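Local coordinates for protein polyketide synthase PksR (Bacillus subtilis, PDB 4U3V) that forms the enoyl-isomerase domain of a multifunctional polyketide synthase that takes part in intermediate steps of bacillaene antibiotic biosynthesis, at residues A[265-268]-A[274-277]; A[133-138]-A[237-242]; A[35-40]-A[49-54]; A[39-44]-A[55-60]. All coordinates share one frame; numbering follows the deposited sequence.

Contact 1 (A[265-268]-A[274-277])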
loop_
_atom_site.group_PDB
_atom_site.type_symbol
_atom_site.label_atom_id
_atom_site.label_comp_id
_atom_site.label_asym_id
_atom_site.label_seq_id
_atom_site.Cartn_x
_atom_site.Cartn_y
_atom_site.Cartn_z
ATOM N N VAL A 265 2.514 -5.116 -9.251
ATOM C CA VAL A 265 3.384 -5.469 -8.141
ATOM C C VAL A 265 3.060 -6.888 -7.713
ATOM O O VAL A 265 1.918 -7.167 -7.331
ATOM C CB VAL A 265 3.138 -4.572 -6.904
ATOM C CG1 VAL A 265 4.094 -4.983 -5.789
ATOM C CG2 VAL A 265 3.329 -3.102 -7.252
ATOM N N ASP A 266 4.053 -7.773 -7.796
ATOM C CA ASP A 266 3.909 -9.139 -7.216
ATOM C C ASP A 266 4.743 -9.280 -5.954
ATOM O O ASP A 266 5.941 -9.003 -5.908
ATOM C CB ASP A 266 4.337 -10.218 -8.226
ATOM C CG ASP A 266 3.348 -10.406 -9.375
ATOM O OD1 ASP A 266 2.124 -10.277 -9.177
ATOM O OD2 ASP A 266 3.798 -10.776 -10.482
ATOM N N VAL A 267 4.091 -9.753 -4.890
ATOM C CA VAL A 267 4.797 -10.012 -3.654
ATOM C C VAL A 267 5.099 -11.519 -3.616
ATOM O O VAL A 267 4.193 -12.298 -3.875
ATOM C CB VAL A 267 3.889 -9.726 -2.437
ATOM C CG1 VAL A 267 4.712 -9.912 -1.193
ATOM C CG2 VAL A 267 3.351 -8.279 -2.518
ATOM N N ILE A 268 6.355 -11.857 -3.361
ATOM C CA ILE A 268 6.839 -13.250 -3.488
ATOM C C ILE A 268 7.476 -13.696 -2.174
ATOM O O ILE A 268 8.173 -12.924 -1.518
ATOM C CB ILE A 268 7.861 -13.342 -4.640
ATOM C CG1 ILE A 268 7.295 -12.663 -5.885
ATOM C CG2 ILE A 268 8.300 -14.789 -4.898
ATOM C CD1 ILE A 268 8.335 -11.891 -6.683
ATOM N N THR A 274 4.200 -16.415 -5.453
ATOM C CA THR A 274 3.521 -15.159 -5.109
ATOM C C THR A 274 2.406 -15.287 -4.084
ATOM O O THR A 274 1.672 -16.287 -4.054
ATOM C CB THR A 274 2.849 -14.477 -6.304
ATOM O OG1 THR A 274 1.755 -15.262 -6.788
ATOM C CG2 THR A 274 3.866 -14.160 -7.411
ATOM N N VAL A 275 2.329 -14.302 -3.190
ATOM C CA VAL A 275 1.398 -14.373 -2.055
ATOM C C VAL A 275 0.446 -13.175 -1.972
ATOM O O VAL A 275 -0.522 -13.195 -1.202
ATOM C CB VAL A 275 2.236 -14.473 -0.757
ATOM C CG1 VAL A 275 3.032 -15.793 -0.699
ATOM C CG2 VAL A 275 3.199 -13.314 -0.629
ATOM N N LEU A 276 0.620 -12.216 -2.887
ATOM C CA LEU A 276 -0.251 -11.052 -2.935
ATOM C C LEU A 276 0.070 -10.333 -4.254
ATOM O O LEU A 276 1.248 -10.316 -4.643
ATOM C CB LEU A 276 0.114 -10.144 -1.750
ATOM C CG LEU A 276 -0.447 -8.725 -1.678
ATOM C CD1 LEU A 276 -1.956 -8.760 -1.600
ATOM C CD2 LEU A 276 0.117 -8.010 -0.433
ATOM N N HIS A 277 -0.967 -9.917 -4.971
ATOM C CA HIS A 277 -0.834 -9.238 -6.279
ATOM C C HIS A 277 -1.480 -7.885 -6.200
ATOM O O HIS A 277 -2.646 -7.756 -5.802
ATOM C CB HIS A 277 -1.496 -10.002 -7.439
ATOM C CG HIS A 277 -1.094 -11.468 -7.550
ATOM N ND1 HIS A 277 -1.976 -12.431 -7.932
ATOM C CD2 HIS A 277 0.119 -12.123 -7.302
ATOM C CE1 HIS A 277 -1.370 -13.639 -7.869
ATOM N NE2 HIS A 277 -0.080 -13.447 -7.546
#

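Contact 2 (A[133-138]-A[237-242])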
loop_
_atom_site.group_PDB
_atom_site.type_symbol
_atom_site.label_atom_id
_atom_site.label_comp_id
_atom_site.label_asym_id
_atom_site.label_seq_id
_atom_site.Cartn_x
_atom_site.Cartn_y
_atom_site.Cartn_z
ATOM N N GLY A 133 -13.032 -13.964 -4.874
ATOM C CA GLY A 133 -12.090 -14.270 -5.944
ATOM C C GLY A 133 -10.991 -15.138 -5.399
ATOM O O GLY A 133 -10.547 -14.951 -4.269
ATOM N N SER A 134 -10.611 -16.162 -6.152
ATOM C CA SER A 134 -9.571 -17.051 -5.682
ATOM C C SER A 134 -8.219 -16.371 -5.876
ATOM O O SER A 134 -8.092 -15.421 -6.652
ATOM C CB SER A 134 -9.632 -18.406 -6.399
ATOM O OG SER A 134 -9.219 -18.284 -7.749
ATOM N N PHE A 135 -7.238 -16.793 -5.099
ATOM C CA PHE A 135 -5.877 -16.341 -5.308
ATOM C C PHE A 135 -5.071 -17.495 -5.895
ATOM O O PHE A 135 -4.828 -18.517 -5.233
ATOM C CB PHE A 135 -5.250 -15.858 -3.994
ATOM C CG PHE A 135 -3.820 -15.407 -4.135
ATOM C CD1 PHE A 135 -3.519 -14.124 -4.580
ATOM C CD2 PHE A 135 -2.767 -16.282 -3.864
ATOM C CE1 PHE A 135 -2.209 -13.742 -4.795
ATOM C CE2 PHE A 135 -1.450 -15.890 -4.043
ATOM C CZ PHE A 135 -1.171 -14.614 -4.510
ATOM N N GLU A 136 -4.657 -17.320 -7.145
ATOM C CA GLU A 136 -3.837 -18.299 -7.828
ATOM C C GLU A 136 -2.403 -17.812 -7.843
ATOM O O GLU A 136 -2.078 -16.863 -8.561
ATOM C CB GLU A 136 -4.353 -18.527 -9.256
ATOM C CG GLU A 136 -5.866 -18.729 -9.355
ATOM C CD GLU A 136 -6.321 -20.095 -8.849
ATOM O OE1 GLU A 136 -5.490 -21.029 -8.786
ATOM O OE2 GLU A 136 -7.514 -20.234 -8.501
ATOM N N PRO A 137 -1.546 -18.439 -7.016
ATOM C CA PRO A 137 -0.125 -18.130 -6.922
ATOM C C PRO A 137 0.615 -18.332 -8.255
ATOM O O PRO A 137 0.171 -19.103 -9.120
ATOM C CB PRO A 137 0.389 -19.116 -5.862
ATOM C CG PRO A 137 -0.816 -19.523 -5.086
ATOM C CD PRO A 137 -1.956 -19.478 -6.056
ATOM N N LYS A 138 1.694 -17.577 -8.432
ATOM C CA LYS A 138 2.502 -17.633 -9.637
ATOM C C LYS A 138 3.898 -18.011 -9.187
ATOM O O LYS A 138 4.240 -17.834 -8.018
ATOM C CB LYS A 138 2.494 -16.277 -10.354
ATOM C CG LYS A 138 1.126 -15.843 -10.884
ATOM C CD LYS A 138 1.220 -14.511 -11.604
ATOM C CE LYS A 138 0.304 -13.467 -10.987
ATOM N NZ LYS A 138 0.743 -12.083 -11.343
ATOM N N GLN A 237 -5.237 -8.615 -5.239
ATOM C CA GLN A 237 -5.671 -9.997 -4.960
ATOM C C GLN A 237 -4.930 -10.521 -3.775
ATOM O O GLN A 237 -3.712 -10.546 -3.773
ATOM C CB GLN A 237 -5.361 -10.925 -6.162
ATOM C CG GLN A 237 -5.818 -10.396 -7.511
ATOM C CD GLN A 237 -5.527 -11.388 -8.633
ATOM O OE1 GLN A 237 -4.605 -12.200 -8.534
ATOM N NE2 GLN A 237 -6.262 -11.279 -9.721
ATOM N N PHE A 238 -5.659 -10.989 -2.759
ATOM C CA PHE A 238 -5.032 -11.272 -1.492
ATOM C C PHE A 238 -5.647 -12.521 -0.831
ATOM O O PHE A 238 -6.738 -12.936 -1.205
ATOM C CB PHE A 238 -5.220 -10.047 -0.556
ATOM C CG PHE A 238 -6.646 -9.644 -0.388
ATOM C CD1 PHE A 238 -7.407 -10.241 0.623
ATOM C CD2 PHE A 238 -7.277 -8.768 -1.277
ATOM C CE1 PHE A 238 -8.746 -9.941 0.735
ATOM C CE2 PHE A 238 -8.612 -8.422 -1.125
ATOM C CZ PHE A 238 -9.365 -9.078 -0.145
ATOM N N THR A 239 -4.922 -13.068 0.137
ATOM C CA THR A 239 -5.415 -14.141 1.044
ATOM C C THR A 239 -5.365 -13.750 2.518
ATOM O O THR A 239 -4.817 -12.699 2.879
ATOM C CB THR A 239 -4.603 -15.435 0.895
ATOM O OG1 THR A 239 -3.392 -15.355 1.662
ATOM C CG2 THR A 239 -4.258 -15.679 -0.570
ATOM N N LYS A 240 -5.908 -14.633 3.363
ATOM C CA LYS A 240 -5.954 -14.424 4.804
ATOM C C LYS A 240 -4.646 -14.815 5.472
ATOM O O LYS A 240 -4.446 -14.503 6.637
ATOM C CB LYS A 240 -7.091 -15.246 5.417
ATOM C CG LYS A 240 -8.449 -14.571 5.401
ATOM C CD LYS A 240 -9.449 -15.292 6.299
ATOM C CE LYS A 240 -9.353 -14.821 7.744
ATOM N NZ LYS A 240 -9.960 -13.473 7.938
ATOM N N GLN A 241 -3.785 -15.560 4.781
ATOM C CA GLN A 241 -2.507 -15.953 5.373
ATOM C C GLN A 241 -1.534 -14.786 5.459
ATOM O O GLN A 241 -1.066 -14.271 4.440
ATOM C CB GLN A 241 -1.872 -17.133 4.630
ATOM C CG GLN A 241 -0.652 -17.710 5.337
ATOM C CD GLN A 241 -0.926 -18.101 6.785
ATOM O OE1 GLN A 241 -1.526 -19.144 7.059
ATOM N NE2 GLN A 241 -0.453 -17.281 7.722
ATOM N N THR A 242 -1.227 -14.367 6.679
ATOM C CA THR A 242 -0.525 -13.111 6.895
ATOM C C THR A 242 0.918 -13.234 6.443
ATOM O O THR A 242 1.587 -14.225 6.728
ATOM C CB THR A 242 -0.598 -12.662 8.375
ATOM O OG1 THR A 242 -1.966 -12.398 8.722
ATOM C CG2 THR A 242 0.210 -11.392 8.593
HETATM O O HOH W 1 -5.251 -14.958 -8.443
#

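Contact 3 (A[35-40]-A[49-54])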
loop_
_atom_site.group_PDB
_atom_site.type_symbol
_atom_site.label_atom_id
_atom_site.label_comp_id
_atom_site.label_asym_id
_atom_site.label_seq_id
_atom_site.Cartn_x
_atom_site.Cartn_y
_atom_site.Cartn_z
ATOM N N PHE A 35 -5.814 7.052 14.610
ATOM C CA PHE A 35 -4.393 7.424 14.455
ATOM C C PHE A 35 -4.164 8.744 15.176
ATOM O O PHE A 35 -4.914 9.700 14.990
ATOM C CB PHE A 35 -4.030 7.587 12.979
ATOM C CG PHE A 35 -4.078 6.307 12.228
ATOM C CD1 PHE A 35 -2.991 5.452 12.268
ATOM C CD2 PHE A 35 -5.262 5.880 11.628
ATOM C CE1 PHE A 35 -3.035 4.203 11.614
ATOM C CE2 PHE A 35 -5.307 4.635 10.987
ATOM C CZ PHE A 35 -4.207 3.798 10.997
ATOM N N THR A 36 -3.132 8.779 16.003
ATOM C CA THR A 36 -2.891 9.981 16.831
ATOM C C THR A 36 -1.604 10.709 16.382
ATOM O O THR A 36 -0.691 10.117 15.807
ATOM C CB THR A 36 -2.823 9.588 18.316
ATOM O OG1 THR A 36 -2.847 10.776 19.128
ATOM C CG2 THR A 36 -1.578 8.801 18.615
ATOM N N TYR A 37 -1.536 12.015 16.619
ATOM C CA TYR A 37 -0.444 12.837 16.093
ATOM C C TYR A 37 0.898 12.235 16.450
ATOM O O TYR A 37 1.824 12.214 15.633
ATOM C CB TYR A 37 -0.523 14.257 16.681
ATOM C CG TYR A 37 0.520 15.211 16.152
ATOM C CD1 TYR A 37 0.392 15.774 14.875
ATOM C CD2 TYR A 37 1.571 15.651 16.965
ATOM C CE1 TYR A 37 1.316 16.688 14.395
ATOM C CE2 TYR A 37 2.528 16.533 16.470
ATOM C CZ TYR A 37 2.384 17.050 15.195
ATOM O OH TYR A 37 3.271 17.996 14.712
ATOM N N ASP A 38 1.038 11.808 17.694
ATOM C CA ASP A 38 2.367 11.512 18.222
ATOM C C ASP A 38 2.873 10.085 17.991
ATOM O O ASP A 38 3.999 9.790 18.351
ATOM C CB ASP A 38 2.443 11.814 19.718
ATOM C CG ASP A 38 2.490 13.302 20.018
ATOM O OD1 ASP A 38 2.874 14.089 19.128
ATOM O OD2 ASP A 38 2.136 13.685 21.155
ATOM N N GLU A 39 2.051 9.175 17.470
ATOM C CA GLU A 39 2.523 7.793 17.334
ATOM C C GLU A 39 3.468 7.606 16.108
ATOM O O GLU A 39 3.419 8.395 15.153
ATOM C CB GLU A 39 1.332 6.838 17.254
ATOM C CG GLU A 39 0.532 6.976 15.972
ATOM C CD GLU A 39 -0.568 5.948 15.914
ATOM O OE1 GLU A 39 -1.737 6.318 16.157
ATOM O OE2 GLU A 39 -0.257 4.749 15.704
ATOM N N PRO A 40 4.358 6.593 16.147
ATOM C CA PRO A 40 5.397 6.496 15.098
ATOM C C PRO A 40 4.843 6.330 13.671
ATOM O O PRO A 40 5.389 6.895 12.734
ATOM C CB PRO A 40 6.205 5.255 15.511
ATOM C CG PRO A 40 6.012 5.141 16.991
ATOM C CD PRO A 40 4.668 5.751 17.320
ATOM N N ASN A 49 5.158 19.760 4.883
ATOM C CA ASN A 49 5.179 20.248 6.265
ATOM C C ASN A 49 4.085 19.768 7.219
ATOM O O ASN A 49 3.949 20.298 8.323
ATOM C CB ASN A 49 5.260 21.781 6.289
ATOM C CG ASN A 49 6.680 22.291 6.126
ATOM O OD1 ASN A 49 7.641 21.614 6.503
ATOM N ND2 ASN A 49 6.821 23.481 5.541
ATOM N N GLU A 50 3.308 18.768 6.810
ATOM C CA GLU A 50 2.239 18.251 7.672
ATOM C C GLU A 50 2.440 16.752 7.907
ATOM O O GLU A 50 3.002 16.066 7.050
ATOM C CB GLU A 50 0.868 18.493 7.037
ATOM C CG GLU A 50 0.710 19.846 6.344
ATOM C CD GLU A 50 -0.460 19.883 5.368
ATOM O OE1 GLU A 50 -0.488 19.059 4.422
ATOM O OE2 GLU A 50 -1.339 20.762 5.522
ATOM N N ARG A 51 1.879 16.231 8.998
ATOM C CA ARG A 51 1.762 14.764 9.154
ATOM C C ARG A 51 0.541 14.236 8.410
ATOM O O ARG A 51 -0.585 14.585 8.749
ATOM C CB ARG A 51 1.744 14.427 10.624
ATOM C CG ARG A 51 3.020 14.931 11.293
ATOM C CD ARG A 51 3.375 14.188 12.551
ATOM N NE ARG A 51 4.394 14.927 13.311
ATOM C CZ ARG A 51 4.727 14.684 14.578
ATOM N NH1 ARG A 51 4.119 13.723 15.275
ATOM N NH2 ARG A 51 5.681 15.403 15.163
ATOM N N VAL A 52 0.768 13.558 7.286
ATOM C CA VAL A 52 -0.309 13.136 6.399
ATOM C C VAL A 52 -0.406 11.615 6.484
ATOM O O VAL A 52 0.613 10.933 6.387
ATOM C CB VAL A 52 0.030 13.510 4.944
ATOM C CG1 VAL A 52 -0.961 12.889 3.964
ATOM C CG2 VAL A 52 0.132 15.031 4.781
ATOM N N LEU A 53 -1.587 11.074 6.793
ATOM C CA LEU A 53 -1.670 9.614 6.962
ATOM C C LEU A 53 -1.259 8.942 5.648
ATOM O O LEU A 53 -1.718 9.342 4.565
ATOM C CB LEU A 53 -3.112 9.224 7.335
ATOM C CG LEU A 53 -3.323 7.786 7.814
ATOM C CD1 LEU A 53 -2.590 7.577 9.131
ATOM C CD2 LEU A 53 -4.819 7.572 8.007
ATOM N N VAL A 54 -0.397 7.912 5.724
ATOM C CA VAL A 54 0.092 7.328 4.486
ATOM C C VAL A 54 -1.067 6.685 3.713
ATOM O O VAL A 54 -1.946 6.039 4.307
ATOM C CB VAL A 54 1.219 6.301 4.710
ATOM C CG1 VAL A 54 2.498 6.988 5.165
ATOM C CG2 VAL A 54 0.775 5.222 5.686
#

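Contact 4 (A[39-44]-A[55-60])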
loop_
_atom_site.group_PDB
_atom_site.type_symbol
_atom_site.label_atom_id
_atom_site.label_comp_id
_atom_site.label_asym_id
_atom_site.label_seq_id
_atom_site.Cartn_x
_atom_site.Cartn_y
_atom_site.Cartn_z
ATOM N N GLU A 39 2.051 9.175 17.470
ATOM C CA GLU A 39 2.523 7.793 17.334
ATOM C C GLU A 39 3.468 7.606 16.108
ATOM O O GLU A 39 3.419 8.395 15.153
ATOM C CB GLU A 39 1.332 6.838 17.254
ATOM C CG GLU A 39 0.532 6.976 15.972
ATOM C CD GLU A 39 -0.568 5.948 15.914
ATOM O OE1 GLU A 39 -1.737 6.318 16.157
ATOM O OE2 GLU A 39 -0.257 4.749 15.704
ATOM N N PRO A 40 4.358 6.593 16.147
ATOM C CA PRO A 40 5.397 6.496 15.098
ATOM C C PRO A 40 4.843 6.330 13.671
ATOM O O PRO A 40 5.389 6.895 12.734
ATOM C CB PRO A 40 6.205 5.255 15.511
ATOM C CG PRO A 40 6.012 5.141 16.991
ATOM C CD PRO A 40 4.668 5.751 17.320
ATOM N N TYR A 41 3.697 5.663 13.524
ATOM C CA TYR A 41 3.061 5.549 12.196
ATOM C C TYR A 41 2.737 6.926 11.579
ATOM O O TYR A 41 2.769 7.094 10.356
ATOM C CB TYR A 41 1.786 4.720 12.331
ATOM C CG TYR A 41 1.175 4.288 11.006
ATOM C CD1 TYR A 41 1.563 3.100 10.409
ATOM C CD2 TYR A 41 0.196 5.060 10.379
ATOM C CE1 TYR A 41 0.967 2.671 9.229
ATOM C CE2 TYR A 41 -0.432 4.623 9.225
ATOM C CZ TYR A 41 -0.014 3.441 8.636
ATOM O OH TYR A 41 -0.668 2.963 7.503
ATOM N N VAL A 42 2.404 7.916 12.426
ATOM C CA VAL A 42 1.978 9.229 11.953
ATOM C C VAL A 42 3.185 10.166 11.875
ATOM O O VAL A 42 3.326 10.890 10.879
ATOM C CB VAL A 42 0.890 9.840 12.875
ATOM C CG1 VAL A 42 0.480 11.237 12.413
ATOM C CG2 VAL A 42 -0.333 8.936 12.860
ATOM N N GLN A 43 4.028 10.111 12.912
ATOM C CA GLN A 43 5.287 10.899 12.944
ATOM C C GLN A 43 6.147 10.532 11.739
ATOM O O GLN A 43 6.899 11.359 11.218
ATOM C CB GLN A 43 6.123 10.549 14.174
ATOM C CG GLN A 43 5.588 11.028 15.502
ATOM C CD GLN A 43 6.481 10.597 16.649
ATOM O OE1 GLN A 43 6.938 9.450 16.701
ATOM N NE2 GLN A 43 6.751 11.521 17.567
ATOM N N GLY A 44 6.029 9.281 11.308
ATOM C CA GLY A 44 6.869 8.755 10.224
ATOM C C GLY A 44 6.582 9.092 8.769
ATOM O O GLY A 44 7.293 8.622 7.860
ATOM N N GLY A 55 -1.066 6.859 2.395
ATOM C CA GLY A 55 -2.130 6.281 1.546
ATOM C C GLY A 55 -2.235 4.752 1.613
ATOM O O GLY A 55 -3.314 4.180 1.429
ATOM N N ALA A 56 -1.116 4.107 1.946
ATOM C CA ALA A 56 -1.084 2.659 2.196
ATOM C C ALA A 56 -2.113 2.150 3.227
ATOM O O ALA A 56 -2.480 0.969 3.222
ATOM C CB ALA A 56 0.353 2.255 2.587
ATOM N N THR A 57 -2.532 3.030 4.145
ATOM C CA THR A 57 -3.503 2.679 5.152
ATOM C C THR A 57 -4.780 2.145 4.514
ATOM O O THR A 57 -5.416 1.233 5.009
ATOM C CB THR A 57 -3.817 3.907 6.038
ATOM O OG1 THR A 57 -2.577 4.476 6.526
ATOM C CG2 THR A 57 -4.668 3.484 7.241
ATOM N N TYR A 58 -5.199 2.775 3.429
ATOM C CA TYR A 58 -6.554 2.557 2.910
ATOM C C TYR A 58 -6.792 1.159 2.349
ATOM O O TYR A 58 -7.848 0.570 2.619
ATOM C CB TYR A 58 -6.912 3.629 1.888
ATOM C CG TYR A 58 -6.727 5.009 2.402
ATOM C CD1 TYR A 58 -7.278 5.370 3.620
ATOM C CD2 TYR A 58 -6.020 5.972 1.670
ATOM C CE1 TYR A 58 -7.060 6.619 4.145
ATOM C CE2 TYR A 58 -5.823 7.242 2.183
ATOM C CZ TYR A 58 -6.358 7.556 3.414
ATOM O OH TYR A 58 -6.190 8.801 3.945
ATOM N N GLY A 59 -5.835 0.624 1.578
ATOM C CA GLY A 59 -5.992 -0.748 1.041
ATOM C C GLY A 59 -6.058 -1.761 2.192
ATOM O O GLY A 59 -6.845 -2.721 2.162
ATOM N N SER A 60 -5.281 -1.514 3.257
ATOM C CA SER A 60 -5.338 -2.446 4.399
ATOM C C SER A 60 -6.714 -2.440 5.102
ATOM O O SER A 60 -7.207 -3.507 5.525
ATOM C CB SER A 60 -4.245 -2.104 5.413
ATOM O OG SER A 60 -2.936 -2.380 4.831
#

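Contact 1 (A[265-268]-A[274-277])
Val267 grips the strand opposite through both its backbone polar atoms. Its N donates to Leu276 O (2.9 Å), nearly straight at 167°, and its O accepts from Val275 N at 2.8 Å. The antiparallel register slips by one residue beyond Val267, a beta bulge that sets Thr274 opposite Ile268; Thr274 CA therefore comes within 3.2 Å of Val267 O as a further CH donor to that carbonyl. On the face of Val267 and Leu276 the meeting is apolar, Val267 CG2 lying 3.8 Å from Leu276 CB.

The other face, which also carries Ile268, holds the polar groups. Asp266 OD1 approaches the His277 ring obliquely, 3.3 Å from CD2, but its main partner is Lys138 NZ, with which it forms a salt bridge. Both ring nitrogens of the buried His277 are engaged: NE2 shares a 2.7 Å hydrogen bond with Thr274 OG1, and ND1 bonds to Gln237 OE1. Thr274 OG1 also pairs with Lys138 N; these bonds restrain both imidazole and hydroxyl.

The pair forms a beta hairpin of the C-terminal hotdog, flanked by strand 247-257 beyond Val267 and by strand 230-239, whose Ile236 and Phe238 touch Leu276.

Contact 2 (A[133-138]-A[237-242])
In the loop after strand 121-132, where the chain leaves the N-terminal hotdog, Phe135 lays its side chain against Gln237 and Thr239, at the end of a strand of the C-terminal hotdog. CG stands anti to the backbone N (chi1 178°), which carries the ring across to strand 230-239. The Thr239 methyl, CG2, sits to one side of the ring's root, 3.6 Å from Phe135 CB and similarly near CG and CD2. Farther along the ring, Phe135 CD1 lies 3.7 Å from the carbonyl oxygen Gln237 O and 4.0 Å from Gln237 CB. These partners approach the ring obliquely, and the direct contact is one of van der Waals packing.

The polar link is made by water. A single molecule accepts from Glu136 N at 2.8 Å and donates to Gln237 OE1, also at 2.8 Å, with a weak, long bond to Ser134 O besides. Gln237 extends beyond CG to reach it with its OE1, which His277 also uses. Within the loop Ser134 OG donates to Glu136 OE2 (2.7 Å), meeting that oxygen on its anti side. The hydroxyl of Thr239 serves its own chain: OG1 accepts from Gln241 N at 3.2 Å, an ST turn where the strand ends.

His277 and Ser75 also touch Phe135. The arrangement belongs to the double-hotdog fold, in which the chain passes from one hotdog to the other, here beside the ends of strands from both.

Contact 3 (A[35-40]-A[49-54])
Arg51 crosses one face of the Tyr37 ring and ends at the backbone of the same tyrosine. Its CB points toward residues 35-40, and with CG anti to the carbonyl carbon (chi1 -59°) and the chain extended from there to NE, the side chain carries the guanidinium over the aromatic ring. CG comes to 4.0 Å from Tyr37 CE1. CD follows at 3.7 Å from the same ring carbon, making a CH-pi contact over the face. NE lies 3.5 Å from Tyr37 CZ, and Arg51 CZ is 3.4 Å from that atom, so that the guanidinium stacks flat on the ring, the planes only 10° apart, in a cation-pi pair. Of the two terminal nitrogens, NH2 sits 3.6 Å from Tyr37 OH, whereas NH1, over the CD2-CE2 rim of the same face, donates to Tyr37 O at 2.8 Å. That bond is bent, 131° at the hydrogen; the carbonyl oxygen lies near the guanidinium plane, but the donor stands well above the carbonyl plane. Asp38 OD1 is near NH1, beyond salt-bridge distance.

Deeper in, Leu53 CD1 covers one face of the buried Phe35 ring, 3.7 Å from its CG, while His199 stacks on that ring as well. The turn Thr36-Glu39 is braced by Thr36 N donating to Glu39 OE1. Stacking and the NH1 bond together fix both the tilt and the rotation of the guanidinium, and the tyrosine face, its carbonyl and the nearby carboxylate would all be expected to favour the positive charge.

Contact 4 (A[39-44]-A[55-60])
Thr57 OG1 is held by two groups: it accepts from Tyr41 OH at 2.6 Å and is bonded to Val54 O, the carbonyl three residues earlier in its own chain. Because the carbonyl can only accept, the threonine proton probably goes to it, in keeping with the phenol acting as donor. Tyr41 brings its hydroxyl there with CG anti to the backbone N (chi1 -168°), which sends the ring out from helix 40-43. Thr57 OG1 lies at the edge of that ring, close to its plane, 3.5 Å from CE2; Thr57 CB follows at 3.6 Å from Tyr41 OH, with CG2 farther off.

Both residues are buried in the N-terminal hotdog, where helix 56-69 is the long helix that the curved sheet of such a fold wraps. Phe35, Phe171 and Pro205 pack around the tyrosine, so the phenol reaches its acceptor through largely apolar surroundings. Glu39 occupies the N-cap position of the short helix; its O accepts from Val42 N and Gln43 N, each at 2.9 Å, while its OE2 bonds to His199. At the other helix, Ala56 rests on Thr208 and Asn209 of helix 205-219, in the C-terminal hotdog.

The four contacts form two touching pairs on opposite sides of the chain's centre. Contacts 1 and 2, centres 9 Å apart, meet where His277 ND1 bonds to Gln237 OE1 (2.7 Å) and Thr274 OG1 to Lys138 N (2.8 Å), tying the loop 133-138 to the C-terminal hairpin. Contacts 3 and 4, centres 8 Å apart, share Glu39 and Pro40 and join strand, turn and helix in the N-terminal hotdog. In the chain, strand 45-47 comes between the two segments of each; its His45, bonded to Val52 O, probably corresponds to the histidine of the dehydratase HxxxGxxxxP motif, whose glycine and proline are not kept. Contacts 2 and 4 remain about 7 Å apart (nearest atoms).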